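Local structure of esterase (Thermotoga maritima, 3DOH) at residues Y191-A195 / L217-C221. The protein probably hydrolyses carboxylic esters, as a thermostable esterase that joins an immunoglobulin-like N-terminal domain to an alpha/beta-hydrolase domain. Residues are numbered along the deposited sequence.
Sequences YLQVA and LAPQC
Residues 217-219 end strand 215-219, and the chain stays extended through Gln220 and Cys221; against it sits a short, weakly bonded helical turn, about 192-195, with i to i-3 bonds Val194 N to Tyr191 O and Ala195 N to Leu192 O, both 3.0 Å. The closest CA pairs are Gln193 with Gln220 (6.0 Å) and Val194 with Ala218 (6.8 Å). One hydrogen bond joins the segments: Gln193, folded by chi1 p and chi2 m, sends NE2 to Ala218 O at 3.0 Å, almost linearly (176°). Glutamine suits this buried place because NE2 has two hydrogens to give, and also hydrogen-bonds Asn190 OD1. Gln220, chi1 and chi2 both t, runs past Leu192 (NE2 to Leu192 CB, 3.8 Å); its side-chain OE1 accepts from Asn190 N and its NE2 donates to Asp189 OD1 and Glu185 O. Val194 CG2 meets Ala218 CB at 3.7 Å, where a methyl side chain lets the turn come close. Ala218 and Gln220 point CA-to-CB toward the turn, whereas Leu217 and Pro219 side chains touch helix 242-257, on the strand's opposite face. The turn belongs to the connection from strand 174-180 to 215-219, which inserts between 157-163 (antiparallel) and 174-180 (parallel), giving the 1-2-4-3-5-6-7-8 order of the alpha/beta-hydrolase fold.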
loop_
_atom_site.group_PDB
_atom_site.type_symbol
_atom_site.label_atom_id
_atom_site.label_comp_id
_atom_site.label_asym_id
_atom_site.label_seq_id
_atom_site.Cartn_x
_atom_site.Cartn_y
_atom_site.Cartn_z
ATOM N N TYR A 191 -13.770 32.370 -25.246
ATOM C CA TYR A 191 -12.872 31.225 -25.118
ATOM C C TYR A 191 -13.511 30.123 -24.290
ATOM O O TYR A 191 -13.578 28.964 -24.701
ATOM C CB TYR A 191 -11.545 31.654 -24.488
ATOM C CG TYR A 191 -10.425 30.657 -24.677
ATOM C CD1 TYR A 191 -9.506 30.803 -25.708
ATOM C CD2 TYR A 191 -10.286 29.569 -23.825
ATOM C CE1 TYR A 191 -8.480 29.893 -25.886
ATOM C CE2 TYR A 191 -9.264 28.654 -23.995
ATOM C CZ TYR A 191 -8.364 28.821 -25.026
ATOM O OH TYR A 191 -7.345 27.913 -25.199
ATOM N N LEU A 192 -13.977 30.512 -23.113
ATOM C CA LEU A 192 -14.669 29.622 -22.175
ATOM C C LEU A 192 -15.559 28.558 -22.792
ATOM O O LEU A 192 -15.463 27.388 -22.402
ATOM C CB LEU A 192 -15.490 30.446 -21.208
ATOM C CG LEU A 192 -15.028 30.416 -19.755
ATOM C CD1 LEU A 192 -13.575 29.927 -19.544
ATOM C CD2 LEU A 192 -15.246 31.791 -19.174
ATOM N N GLN A 193 -16.382 28.957 -23.764
ATOM C CA GLN A 193 -17.504 28.117 -24.234
ATOM C C GLN A 193 -17.020 26.999 -25.140
ATOM O O GLN A 193 -17.767 26.071 -25.530
ATOM C CB GLN A 193 -18.619 28.971 -24.889
ATOM C CG GLN A 193 -18.438 29.348 -26.355
ATOM C CD GLN A 193 -17.516 30.536 -26.557
ATOM O OE1 GLN A 193 -16.793 30.940 -25.638
ATOM N NE2 GLN A 193 -17.533 31.107 -27.766
ATOM N N VAL A 194 -15.734 27.087 -25.435
ATOM C CA VAL A 194 -15.103 26.180 -26.334
ATOM C C VAL A 194 -14.046 25.384 -25.536
ATOM O O VAL A 194 -13.483 24.417 -26.029
ATOM C CB VAL A 194 -14.583 27.019 -27.562
ATOM C CG1 VAL A 194 -13.074 26.983 -27.738
ATOM C CG2 VAL A 194 -15.342 26.683 -28.842
ATOM N N ALA A 195 -13.803 25.755 -24.289
ATOM C CA ALA A 195 -12.739 25.143 -23.547
ATOM C C ALA A 195 -13.237 24.428 -22.288
ATOM O O ALA A 195 -12.557 23.559 -21.731
ATOM C CB ALA A 195 -11.733 26.173 -23.183
ATOM N N LEU A 217 -20.562 25.947 -34.734
ATOM C CA LEU A 217 -20.755 27.262 -34.204
ATOM C C LEU A 217 -20.920 27.133 -32.709
ATOM O O LEU A 217 -21.764 26.371 -32.210
ATOM C CB LEU A 217 -22.002 27.887 -34.823
ATOM C CG LEU A 217 -22.740 28.945 -34.024
ATOM C CD1 LEU A 217 -21.925 30.166 -33.929
ATOM C CD2 LEU A 217 -24.043 29.243 -34.677
ATOM N N ALA A 218 -20.126 27.920 -31.995
ATOM C CA ALA A 218 -20.123 27.900 -30.550
ATOM C C ALA A 218 -20.240 29.336 -30.092
ATOM O O ALA A 218 -19.253 30.067 -30.032
ATOM C CB ALA A 218 -18.835 27.262 -30.040
ATOM N N PRO A 219 -21.456 29.789 -29.865
ATOM C CA PRO A 219 -21.713 31.106 -29.275
ATOM C C PRO A 219 -21.494 31.246 -27.767
ATOM O O PRO A 219 -21.718 30.294 -27.017
ATOM C CB PRO A 219 -23.185 31.371 -29.636
ATOM C CG PRO A 219 -23.768 30.041 -29.808
ATOM C CD PRO A 219 -22.677 29.137 -30.337
ATOM N N GLN A 220 -21.077 32.445 -27.330
ATOM C CA GLN A 220 -20.943 32.740 -25.882
ATOM C C GLN A 220 -21.969 33.706 -25.346
ATOM O O GLN A 220 -22.190 34.776 -25.904
ATOM C CB GLN A 220 -19.568 33.298 -25.535
ATOM C CG GLN A 220 -19.458 33.707 -24.071
ATOM C CD GLN A 220 -18.018 33.962 -23.658
ATOM O OE1 GLN A 220 -17.282 34.672 -24.343
ATOM N NE2 GLN A 220 -17.598 33.360 -22.540
ATOM N N CYS A 221 -22.608 33.322 -24.245
ATOM C CA CYS A 221 -23.674 34.126 -23.659
ATOM C C CYS A 221 -23.194 34.848 -22.404
ATOM O O CYS A 221 -22.326 34.353 -21.685
ATOM C CB CYS A 221 -24.886 33.251 -23.331
ATOM S SG CYS A 221 -25.893 33.855 -21.956
#